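Local coordinates for protein uridylate kinase (Archaeoglobus fulgidus, PDB 2IJ9) that probably catalyses the reversible phosphorylation of UMP to UDP with ATP as phosphate donor, a step in pyrimidine nucleotide biosynthesis, at residues B[4-9]-B[130-135]; B[82-87]-B[104-109]; B[162-167]-B[184-189]. The protein carries 1 engineered substitution. All coordinates share one frame; numbering follows the deposited sequence.

Contact 1 (B[4-9]-B[130-135]); sequences VLSLGG and DVFINA
V4 O and S6 CB lie at the edge of the F132 ring, one behind the other along their strand. With CG of F132 anti to the backbone N (chi1 177°), the ring has its CE1 3.8 Å from S6 CB, and V4 O lies in the ring plane. V4 CG1 makes a separate apolar contact with F132 CD1 at 3.8 Å, the two side chains crossing obliquely. An alanine in place of F132 would probably cost V4 CG1 and S6 CB the contacts made by the ring's CD1 and CE1 and leave a gap on this face, beneath A120 of helix 117-126.

V4 and S6 also carry the backbone pairing. V4 N donates to V131 O at 2.9 Å, and V4 O accepts from I133 N at 2.7 Å; S6 N then donates to I133 O at 2.8 Å, while the bond from A135 N to S6 O is weak. Segments 4-7 and 131-135 run parallel, their directions 12° apart, as neighbours at the middle of the alpha/beta sheet of the amino acid kinase fold. L5 uses its own backbone to bond F36 and V38 of strand 34-39, on the other side of strand 2-7.

A135 turns its methyl to the face opposite V4 and S6, where CB meets L5 CD1 at 4.0 Å and L7 CD2 at 4.2 Å. There I205 of helix 202-209 packs on L5 and A135, whereas A120 covers V4, S6 and F132. S6 OG makes a weak hydrogen bond to the backbone O of T116, a residue predicted to bind UMP. Just beyond strand 2-7 comes a loop that begins with G8 and G9: a sulfate ion lies beside G8, and G9, predicted to bind ATP, accepts a hydrogen bond through its backbone O from R46 NH2.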
ATOM      1  N   VAL B   4     -14.854   6.622  24.250  1.00 58.70           N
ATOM      2  CA  VAL B   4     -13.549   6.202  23.738  1.00 66.49           C
ATOM      3  C   VAL B   4     -13.796   5.221  22.597  1.00 78.62           C
ATOM      4  O   VAL B   4     -14.415   4.171  22.797  1.00 91.71           O
ATOM      5  CB  VAL B   4     -12.660   5.520  24.821  1.00 66.93           C
ATOM      6  CG1 VAL B   4     -11.324   5.017  24.227  1.00 49.69           C
ATOM      7  CG2 VAL B   4     -12.393   6.468  25.959  1.00 58.45           C
ATOM      8  N   LEU B   5     -13.328   5.576  21.404  1.00 73.18           N
ATOM      9  CA  LEU B   5     -13.397   4.687  20.250  1.00 62.19           C
ATOM     10  C   LEU B   5     -12.024   4.122  19.954  1.00 60.70           C
ATOM     11  O   LEU B   5     -11.019   4.842  19.972  1.00 70.26           O
ATOM     12  CB  LEU B   5     -13.913   5.442  19.026  1.00 45.53           C
ATOM     13  CG  LEU B   5     -13.968   4.681  17.705  1.00 70.33           C
ATOM     14  CD1 LEU B   5     -14.832   3.459  17.878  1.00 70.17           C
ATOM     15  CD2 LEU B   5     -14.483   5.585  16.578  1.00 59.42           C
ATOM     16  N   SER B   6     -11.981   2.834  19.659  1.00 62.09           N
ATOM     17  CA  SER B   6     -10.717   2.209  19.307  1.00 78.71           C
ATOM     18  C   SER B   6     -10.745   1.718  17.857  1.00 86.15           C
ATOM     19  O   SER B   6     -11.527   0.840  17.507  1.00101.69           O
ATOM     20  CB  SER B   6     -10.413   1.052  20.265  1.00 74.17           C
ATOM     21  OG  SER B   6      -9.017   0.864  20.434  1.00 76.05           O
ATOM     22  N   LEU B   7      -9.896   2.300  17.018  1.00 69.87           N
ATOM     23  CA  LEU B   7      -9.720   1.826  15.663  1.00 56.11           C
ATOM     24  C   LEU B   7      -8.389   1.099  15.554  1.00 67.39           C
ATOM     25  O   LEU B   7      -7.336   1.721  15.612  1.00 76.54           O
ATOM     26  CB  LEU B   7      -9.757   2.998  14.697  1.00 58.09           C
ATOM     27  CG  LEU B   7     -11.045   3.804  14.712  1.00 48.99           C
ATOM     28  CD1 LEU B   7     -10.771   5.164  14.143  1.00 61.37           C
ATOM     29  CD2 LEU B   7     -12.101   3.084  13.888  1.00 76.57           C
ATOM     30  N   GLY B   8      -8.445  -0.221  15.407  1.00 88.53           N
ATOM     31  CA  GLY B   8      -7.252  -1.057  15.380  1.00 95.69           C
ATOM     32  C   GLY B   8      -6.523  -1.071  14.049  1.00114.11           C
ATOM     33  O   GLY B   8      -6.789  -0.239  13.163  1.00113.29           O
ATOM     34  N   GLY B   9      -5.589  -2.017  13.923  1.00111.27           N
ATOM     35  CA  GLY B   9      -4.832  -2.228  12.691  1.00104.93           C
ATOM     36  C   GLY B   9      -5.621  -3.064  11.706  1.00110.82           C
ATOM     37  O   GLY B   9      -6.184  -4.101  12.077  1.00107.48           O
ATOM     38  N   ASP B 130     -17.784   7.181  29.535  1.00 86.99           N
ATOM     39  CA  ASP B 130     -19.142   6.634  29.588  1.00 82.47           C
ATOM     40  C   ASP B 130     -19.243   5.317  28.835  1.00 89.84           C
ATOM     41  O   ASP B 130     -19.976   4.414  29.248  1.00 95.94           O
ATOM     42  CB  ASP B 130     -20.142   7.627  28.997  1.00 85.91           C
ATOM     43  CG  ASP B 130     -20.276   8.875  29.831  1.00 88.90           C
ATOM     44  OD1 ASP B 130     -20.485   9.954  29.246  1.00128.19           O
ATOM     45  OD2 ASP B 130     -20.167   8.784  31.072  1.00124.82           O
ATOM     46  N   VAL B 131     -18.504   5.216  27.732  1.00 85.99           N
ATOM     47  CA  VAL B 131     -18.553   4.031  26.888  1.00 81.38           C
ATOM     48  C   VAL B 131     -17.252   3.834  26.112  1.00 84.32           C
ATOM     49  O   VAL B 131     -16.744   4.759  25.454  1.00 84.33           O
ATOM     50  CB  VAL B 131     -19.821   4.040  25.942  1.00 82.61           C
ATOM     51  CG1 VAL B 131     -19.853   5.284  25.029  1.00 82.85           C
ATOM     52  CG2 VAL B 131     -19.942   2.747  25.149  1.00 64.38           C
ATOM     53  N   PHE B 132     -16.711   2.621  26.226  1.00 82.38           N
ATOM     54  CA  PHE B 132     -15.553   2.204  25.445  1.00 81.84           C
ATOM     55  C   PHE B 132     -15.966   1.345  24.247  1.00 85.57           C
ATOM     56  O   PHE B 132     -16.310   0.181  24.405  1.00 97.67           O
ATOM     57  CB  PHE B 132     -14.577   1.431  26.329  1.00 61.95           C
ATOM     58  CG  PHE B 132     -13.376   0.892  25.597  1.00 77.38           C
ATOM     59  CD1 PHE B 132     -12.882   1.519  24.452  1.00 56.31           C
ATOM     60  CD2 PHE B 132     -12.712  -0.228  26.083  1.00 80.00           C
ATOM     61  CE1 PHE B 132     -11.780   1.012  23.789  1.00108.51           C
ATOM     62  CE2 PHE B 132     -11.594  -0.731  25.432  1.00 99.93           C
ATOM     63  CZ  PHE B 132     -11.125  -0.109  24.287  1.00 84.53           C
ATOM     64  N   ILE B 133     -15.897   1.925  23.052  1.00 82.54           N
ATOM     65  CA  ILE B 133     -16.251   1.224  21.826  1.00 68.19           C
ATOM     66  C   ILE B 133     -15.003   0.712  21.092  1.00 68.28           C
ATOM     67  O   ILE B 133     -14.219   1.484  20.523  1.00 70.05           O
ATOM     68  CB  ILE B 133     -17.091   2.125  20.911  1.00 73.00           C
ATOM     69  CG1 ILE B 133     -18.290   2.666  21.688  1.00 70.05           C
ATOM     70  CG2 ILE B 133     -17.539   1.361  19.668  1.00 67.08           C
ATOM     71  CD1 ILE B 133     -19.161   3.591  20.889  1.00 85.03           C
ATOM     72  N   ASN B 134     -14.825  -0.602  21.122  1.00 62.85           N
ATOM     73  CA  ASN B 134     -13.656  -1.240  20.526  1.00 71.16           C
ATOM     74  C   ASN B 134     -13.934  -1.773  19.097  1.00 75.80           C
ATOM     75  O   ASN B 134     -14.325  -2.935  18.914  1.00 84.49           O
ATOM     76  CB  ASN B 134     -13.138  -2.350  21.454  1.00 50.01           C
ATOM     77  CG  ASN B 134     -11.839  -2.933  20.984  1.00 91.85           C
ATOM     78  OD1 ASN B 134     -11.011  -2.244  20.376  1.00122.57           O
ATOM     79  ND2 ASN B 134     -11.641  -4.214  21.262  1.00109.32           N
ATOM     80  N   ALA B 135     -13.731  -0.915  18.096  1.00 73.33           N
ATOM     81  CA  ALA B 135     -14.043  -1.245  16.708  1.00 62.64           C
ATOM     82  C   ALA B 135     -12.966  -2.108  16.067  1.00 74.85           C
ATOM     83  O   ALA B 135     -11.953  -1.593  15.586  1.00 87.48           O
ATOM     84  CB  ALA B 135     -14.230   0.013  15.911  1.00 53.34           C
TER

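Contact 2 (B[82-87]-B[104-109]); sequences PSAAKK and VVVMGG
V104 has its CG1 anti to the backbone N (chi1 165°), and this methyl meets A84 CB at 3.8 Å; A84, for its part, has an extended backbone (psi 150°) that carries the chain alongside V104. The pair exemplifies a single beta bridge, by which a loop with no regular structure of its own is joined to a strand that is outermost in the sheet within this chain. Strand 104-107 has that position in the alpha/beta sheet of the amino acid kinase fold, and segment 82-87 lies in the loop between helices 59-80 and 92-99.

Both backbone polar atoms of V104 take part. Its O accepts from A85 N at 3.0 Å, with an N-H...O angle of 161°, and its N makes a weak bond to S83 O at 3.4 Å. The residue between these two partners, A84, has its CA 4.4 Å from the CA of V104. Apolar contact extends a little further along the strand, where V106 CG2 approaches the same A84 methyl at 4.4 Å. A85 points its CB toward the strand.

Behind this seam V106 packs on A74, L77 and I78 of helix 59-80, and V105 bonds through its backbone to V35 and V37 of strand 34-39. The polar end of S83 looks to a different helix, its OG being hydrogen-bonded to E27 OE2. On the loop, K86, whose CB points away from the strand, packs on F61 of a second subunit.

V104 O has a second, weaker kind of neighbour besides the amide of A85: the CA of A84 stands 3.3 Å from it, in a CA-H...O contact.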
ATOM      1  N   PRO B  82     -12.912  17.837  11.012  1.00 98.02           N
ATOM      2  CA  PRO B  82     -12.637  19.261  11.241  1.00 99.92           C
ATOM      3  C   PRO B  82     -12.766  19.698  12.707  1.00 92.24           C
ATOM      4  O   PRO B  82     -12.142  20.676  13.113  1.00 95.70           O
ATOM      5  CB  PRO B  82     -13.678  19.963  10.363  1.00 83.38           C
ATOM      6  CG  PRO B  82     -14.807  18.991  10.294  1.00 97.87           C
ATOM      7  CD  PRO B  82     -14.178  17.631  10.286  1.00 91.36           C
ATOM      8  N   SER B  83     -13.543  18.960  13.494  1.00 98.21           N
ATOM      9  CA  SER B  83     -13.740  19.281  14.913  1.00100.10           C
ATOM     10  C   SER B  83     -12.718  18.606  15.836  1.00 93.25           C
ATOM     11  O   SER B  83     -12.872  18.578  17.058  1.00 90.77           O
ATOM     12  CB  SER B  83     -15.160  18.922  15.334  1.00 96.13           C
ATOM     13  OG  SER B  83     -16.089  19.517  14.450  1.00120.72           O
ATOM     14  N   ALA B  84     -11.665  18.069  15.244  1.00 88.52           N
ATOM     15  CA  ALA B  84     -10.630  17.426  16.020  1.00 81.05           C
ATOM     16  C   ALA B  84      -9.524  18.414  16.363  1.00 83.04           C
ATOM     17  O   ALA B  84      -9.271  19.366  15.611  1.00 79.74           O
ATOM     18  CB  ALA B  84     -10.061  16.234  15.257  1.00 84.34           C
ATOM     19  N   ALA B  85      -8.878  18.181  17.506  1.00 83.12           N
ATOM     20  CA  ALA B  85      -7.632  18.861  17.854  1.00 83.69           C
ATOM     21  C   ALA B  85      -6.559  18.504  16.838  1.00 72.11           C
ATOM     22  O   ALA B  85      -6.247  17.326  16.664  1.00 89.95           O
ATOM     23  CB  ALA B  85      -7.178  18.443  19.242  1.00 87.16           C
ATOM     24  N   LYS B  86      -5.999  19.520  16.182  1.00 69.17           N
ATOM     25  CA  LYS B  86      -4.917  19.333  15.194  1.00 69.88           C
ATOM     26  C   LYS B  86      -3.604  18.831  15.798  1.00 72.82           C
ATOM     27  O   LYS B  86      -2.652  18.571  15.086  1.00 95.37           O
ATOM     28  CB  LYS B  86      -4.632  20.627  14.445  1.00 72.26           C
ATOM     29  CG  LYS B  86      -5.828  21.238  13.777  1.00 77.41           C
ATOM     30  CD  LYS B  86      -6.328  20.371  12.656  1.00 89.10           C
ATOM     31  CE  LYS B  86      -7.732  20.784  12.242  1.00111.51           C
ATOM     32  NZ  LYS B  86      -7.812  22.253  12.006  1.00109.09           N
ATOM     33  N   LYS B  87      -3.541  18.720  17.113  1.00 65.76           N
ATOM     34  CA  LYS B  87      -2.383  18.163  17.761  1.00 68.36           C
ATOM     35  C   LYS B  87      -2.708  16.693  18.022  1.00 58.56           C
ATOM     36  O   LYS B  87      -3.826  16.358  18.370  1.00 58.80           O
ATOM     37  CB  LYS B  87      -2.137  18.935  19.065  1.00 80.88           C
ATOM     38  CG  LYS B  87      -1.233  18.269  20.094  1.00 80.78           C
ATOM     39  CD  LYS B  87       0.130  18.942  20.213  1.00101.34           C
ATOM     40  CE  LYS B  87       0.946  18.330  21.368  1.00115.78           C
ATOM     41  NZ  LYS B  87       2.189  19.097  21.678  1.00138.74           N
ATOM     42  N   VAL B 104     -13.389  16.396  19.648  1.00 72.33           N
ATOM     43  CA  VAL B 104     -12.709  15.181  19.247  1.00 78.20           C
ATOM     44  C   VAL B 104     -11.204  15.277  19.477  1.00 71.14           C
ATOM     45  O   VAL B 104     -10.543  16.217  19.044  1.00 72.55           O
ATOM     46  CB  VAL B 104     -13.067  14.765  17.793  1.00 79.98           C
ATOM     47  CG1 VAL B 104     -12.099  13.733  17.254  1.00 91.34           C
ATOM     48  CG2 VAL B 104     -14.459  14.185  17.759  1.00 87.79           C
ATOM     49  N   VAL B 105     -10.683  14.304  20.208  1.00 69.24           N
ATOM     50  CA  VAL B 105      -9.258  14.144  20.355  1.00 68.70           C
ATOM     51  C   VAL B 105      -8.882  12.805  19.740  1.00 67.27           C
ATOM     52  O   VAL B 105      -9.570  11.813  19.935  1.00 86.22           O
ATOM     53  CB  VAL B 105      -8.840  14.228  21.823  1.00 71.89           C
ATOM     54  CG1 VAL B 105      -7.328  13.991  21.979  1.00 56.19           C
ATOM     55  CG2 VAL B 105      -9.208  15.594  22.372  1.00 71.88           C
ATOM     56  N   VAL B 106      -7.811  12.801  18.959  1.00 67.09           N
ATOM     57  CA  VAL B 106      -7.353  11.606  18.276  1.00 60.49           C
ATOM     58  C   VAL B 106      -5.890  11.379  18.603  1.00 67.81           C
ATOM     59  O   VAL B 106      -5.039  12.214  18.288  1.00 83.52           O
ATOM     60  CB  VAL B 106      -7.471  11.747  16.738  1.00 58.37           C
ATOM     61  CG1 VAL B 106      -7.034  10.470  16.064  1.00 60.60           C
ATOM     62  CG2 VAL B 106      -8.902  12.118  16.316  1.00 47.20           C
ATOM     63  N   MET B 107      -5.597  10.241  19.216  1.00 68.82           N
ATOM     64  CA  MET B 107      -4.219   9.909  19.564  1.00 71.77           C
ATOM     65  C   MET B 107      -3.725   8.559  19.053  1.00 73.07           C
ATOM     66  O   MET B 107      -4.510   7.652  18.755  1.00 68.84           O
ATOM     67  CB  MET B 107      -4.029   9.958  21.081  1.00 69.36           C
ATOM     68  CG  MET B 107      -4.831   8.933  21.851  1.00 62.02           C
ATOM     69  SD  MET B 107      -4.718   9.332  23.586  1.00 61.37           S
ATOM     70  CE  MET B 107      -2.957   9.125  23.761  1.00 41.04           C
ATOM     71  N   GLY B 108      -2.403   8.435  18.992  1.00 79.71           N
ATOM     72  CA  GLY B 108      -1.771   7.173  18.646  1.00 81.07           C
ATOM     73  C   GLY B 108      -1.545   6.403  19.922  1.00 71.50           C
ATOM     74  O   GLY B 108      -2.403   6.405  20.805  1.00 74.88           O
ATOM     75  N   GLY B 109      -0.383   5.752  20.016  1.00 77.12           N
ATOM     76  CA  GLY B 109       0.044   5.083  21.240  1.00 78.48           C
ATOM     77  C   GLY B 109       0.644   6.062  22.231  1.00 79.45           C
ATOM     78  O   GLY B 109       0.830   7.246  21.923  1.00 71.16           O
TER

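Contact 3 (B[162-167]-B[184-189]); sequences QLVEIV and AAKIIE
L163 reaches A185 through CG and CD2, and I188 through CD2. Its CG is anti to the backbone N (chi1 168°), and CD2 lies 3.6 Å from A185 CB and 3.9 Å from I188 CD1. The L163 and I188 side chains cross at about a right angle.

V164 and E189 repeat this crosswise arrangement further round the same pair of helices. E189 has its CG anti to the backbone N, and the chain runs extended from there to the carboxylate, whose OE1 makes the residue's nearest approach to V164 CG2. E189 CB lies 4.1 Å from the same methyl. V164 CG2 also stands 3.9 Å from A185 O, near the helix backbone.

A185 is the small residue at which the two helices come together. Its CB is shared by L163 and by V164, whose CG2 is 4.3 Å away, and its CA is 5.5 Å from that of V164. The short helical segments run nearly antiparallel, at 166°, with axes 8.9 Å apart at their closest, and the seam is held by apolar packing.

Helix 160-166 leans on the short strand 157-158, outermost in the sheet within this chain, where L158 touches L163 and I166. Helix 182-191 lies between it and helix 117-126, against whose A121 and L122 I187 packs.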
ATOM      1  N   GLN B 162     -16.459 -12.558  32.967  1.00110.61           N
ATOM      2  CA  GLN B 162     -16.628 -13.521  31.890  1.00112.63           C
ATOM      3  C   GLN B 162     -15.596 -13.271  30.788  1.00111.18           C
ATOM      4  O   GLN B 162     -14.846 -14.188  30.408  1.00101.24           O
ATOM      5  CB  GLN B 162     -18.042 -13.437  31.314  1.00114.58           C
ATOM      6  CG  GLN B 162     -19.163 -13.880  32.247  1.00101.11           C
ATOM      7  CD  GLN B 162     -20.525 -13.787  31.575  1.00116.13           C
ATOM      8  OE1 GLN B 162     -21.252 -12.807  31.739  1.00131.77           O
ATOM      9  NE2 GLN B 162     -20.866 -14.805  30.790  1.00112.44           N
ATOM     10  N   LEU B 163     -15.562 -12.026  30.301  1.00109.20           N
ATOM     11  CA  LEU B 163     -14.624 -11.605  29.256  1.00101.56           C
ATOM     12  C   LEU B 163     -13.189 -11.901  29.649  1.00 98.19           C
ATOM     13  O   LEU B 163     -12.411 -12.395  28.834  1.00 90.74           O
ATOM     14  CB  LEU B 163     -14.769 -10.115  28.935  1.00 94.24           C
ATOM     15  CG  LEU B 163     -13.637  -9.538  28.071  1.00102.45           C
ATOM     16  CD1 LEU B 163     -13.663 -10.094  26.634  1.00 87.54           C
ATOM     17  CD2 LEU B 163     -13.639  -8.007  28.089  1.00102.68           C
ATOM     18  N   VAL B 164     -12.842 -11.599  30.897  1.00 88.29           N
ATOM     19  CA  VAL B 164     -11.509 -11.907  31.378  1.00100.50           C
ATOM     20  C   VAL B 164     -11.211 -13.396  31.169  1.00104.09           C
ATOM     21  O   VAL B 164     -10.253 -13.748  30.467  1.00 96.11           O
ATOM     22  CB  VAL B 164     -11.295 -11.462  32.847  1.00110.15           C
ATOM     23  CG1 VAL B 164      -9.907 -11.889  33.350  1.00 97.88           C
ATOM     24  CG2 VAL B 164     -11.462  -9.943  32.970  1.00102.36           C
ATOM     25  N   GLU B 165     -12.068 -14.255  31.726  1.00110.18           N
ATOM     26  CA  GLU B 165     -11.941 -15.707  31.569  1.00117.80           C
ATOM     27  C   GLU B 165     -11.786 -16.136  30.115  1.00114.56           C
ATOM     28  O   GLU B 165     -10.918 -16.945  29.785  1.00119.11           O
ATOM     29  CB  GLU B 165     -13.148 -16.418  32.175  1.00115.03           C
ATOM     30  CG  GLU B 165     -13.044 -16.654  33.671  1.00152.82           C
ATOM     31  CD  GLU B 165     -13.760 -17.923  34.115  1.00167.27           C
ATOM     32  OE1 GLU B 165     -14.822 -18.254  33.543  1.00160.15           O
ATOM     33  OE2 GLU B 165     -13.255 -18.592  35.040  1.00170.26           O
ATOM     34  N   ILE B 166     -12.627 -15.572  29.255  1.00110.06           N
ATOM     35  CA  ILE B 166     -12.632 -15.889  27.837  1.00104.27           C
ATOM     36  C   ILE B 166     -11.274 -15.633  27.179  1.00107.17           C
ATOM     37  O   ILE B 166     -10.831 -16.422  26.344  1.00109.88           O
ATOM     38  CB  ILE B 166     -13.770 -15.124  27.117  1.00103.38           C
ATOM     39  CG1 ILE B 166     -14.599 -16.068  26.264  1.00100.17           C
ATOM     40  CG2 ILE B 166     -13.257 -13.952  26.270  1.00123.29           C
ATOM     41  CD1 ILE B 166     -15.985 -15.535  26.061  1.00115.25           C
ATOM     42  N   VAL B 167     -10.613 -14.542  27.567  1.00115.07           N
ATOM     43  CA  VAL B 167      -9.293 -14.217  27.026  1.00120.54           C
ATOM     44  C   VAL B 167      -8.201 -14.478  28.066  1.00126.55           C
ATOM     45  O   VAL B 167      -7.159 -13.820  28.068  1.00133.56           O
ATOM     46  CB  VAL B 167      -9.189 -12.755  26.455  1.00115.90           C
ATOM     47  CG1 VAL B 167      -9.361 -12.739  24.939  1.00115.47           C
ATOM     48  CG2 VAL B 167     -10.170 -11.810  27.125  1.00 86.58           C
ATOM     49  N   ALA B 184      -6.308  -5.371  28.443  1.00 93.08           N
ATOM     50  CA  ALA B 184      -7.458  -4.537  28.093  1.00 93.73           C
ATOM     51  C   ALA B 184      -8.698  -4.964  28.881  1.00100.97           C
ATOM     52  O   ALA B 184      -9.355  -4.132  29.515  1.00 95.76           O
ATOM     53  CB  ALA B 184      -7.735  -4.603  26.594  1.00 84.84           C
ATOM     54  N   ALA B 185      -8.984  -6.267  28.849  1.00111.57           N
ATOM     55  CA  ALA B 185     -10.115  -6.875  29.564  1.00107.23           C
ATOM     56  C   ALA B 185     -10.022  -6.687  31.074  1.00101.32           C
ATOM     57  O   ALA B 185     -10.984  -6.252  31.707  1.00 96.09           O
ATOM     58  CB  ALA B 185     -10.218  -8.360  29.222  1.00102.11           C
ATOM     59  N   LYS B 186      -8.861  -7.027  31.638  1.00 96.68           N
ATOM     60  CA  LYS B 186      -8.562  -6.763  33.046  1.00 98.67           C
ATOM     61  C   LYS B 186      -8.833  -5.300  33.387  1.00 96.53           C
ATOM     62  O   LYS B 186      -9.532  -5.008  34.362  1.00 94.35           O
ATOM     63  CB  LYS B 186      -7.107  -7.116  33.365  1.00 90.94           C
ATOM     64  CG  LYS B 186      -6.835  -8.611  33.455  1.00 97.83           C
ATOM     65  CD  LYS B 186      -5.399  -8.962  33.077  1.00120.76           C
ATOM     66  CE  LYS B 186      -4.385  -8.527  34.133  1.00139.68           C
ATOM     67  NZ  LYS B 186      -4.584  -9.198  35.447  1.00126.68           N
ATOM     68  N   ILE B 187      -8.292  -4.394  32.564  1.00 91.49           N
ATOM     69  CA  ILE B 187      -8.531  -2.962  32.711  1.00 81.63           C
ATOM     70  C   ILE B 187     -10.023  -2.632  32.608  1.00 81.21           C
ATOM     71  O   ILE B 187     -10.535  -1.853  33.416  1.00 72.84           O
ATOM     72  CB  ILE B 187      -7.694  -2.121  31.722  1.00 79.01           C
ATOM     73  CG1 ILE B 187      -6.201  -2.293  32.024  1.00 96.47           C
ATOM     74  CG2 ILE B 187      -8.052  -0.632  31.834  1.00 72.89           C
ATOM     75  CD1 ILE B 187      -5.266  -2.005  30.841  1.00101.43           C
ATOM     76  N   ILE B 188     -10.727  -3.251  31.661  1.00 83.25           N
ATOM     77  CA  ILE B 188     -12.176  -3.037  31.549  1.00 91.84           C
ATOM     78  C   ILE B 188     -12.925  -3.479  32.810  1.00101.05           C
ATOM     79  O   ILE B 188     -13.906  -2.829  33.224  1.00 92.45           O
ATOM     80  CB  ILE B 188     -12.789  -3.762  30.351  1.00 84.50           C
ATOM     81  CG1 ILE B 188     -12.088  -3.351  29.066  1.00 79.94           C
ATOM     82  CG2 ILE B 188     -14.271  -3.434  30.253  1.00 66.61           C
ATOM     83  CD1 ILE B 188     -12.350  -4.278  27.909  1.00111.68           C
ATOM     84  N   GLU B 189     -12.460  -4.577  33.410  1.00100.39           N
ATOM     85  CA  GLU B 189     -13.064  -5.107  34.633  1.00110.53           C
ATOM     86  C   GLU B 189     -12.888  -4.147  35.798  1.00107.11           C
ATOM     87  O   GLU B 189     -13.853  -3.844  36.500  1.00106.61           O
ATOM     88  CB  GLU B 189     -12.510  -6.489  34.998  1.00110.70           C
ATOM     89  CG  GLU B 189     -13.277  -7.153  36.137  1.00114.69           C
ATOM     90  CD  GLU B 189     -12.601  -8.395  36.679  1.00121.78           C
ATOM     91  OE1 GLU B 189     -11.647  -8.888  36.049  1.00147.45           O
ATOM     92  OE2 GLU B 189     -13.028  -8.886  37.745  1.00132.88           O
TER

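How the contacts relate
From the N terminus, strand 2-7 enters the middle of the sheet, and contact 1 brings back strand 131-136 beside it after 120 intervening residues, mostly helical. Within that long loop contact 2 closes a much shorter one, joining the loop after helix 59-80 to strand 104-107, at one border of the same sheet within this chain; the centres of contacts 1 and 2 are about 14 Å apart. Contact 3 follows in series, pairing helices 160-166 and 182-191. No two loops cross. Contacts 2 and 3 lie on opposite sides of the chain's centre, about 28 Å apart between centres, whereas contact 1 sits close to that centre.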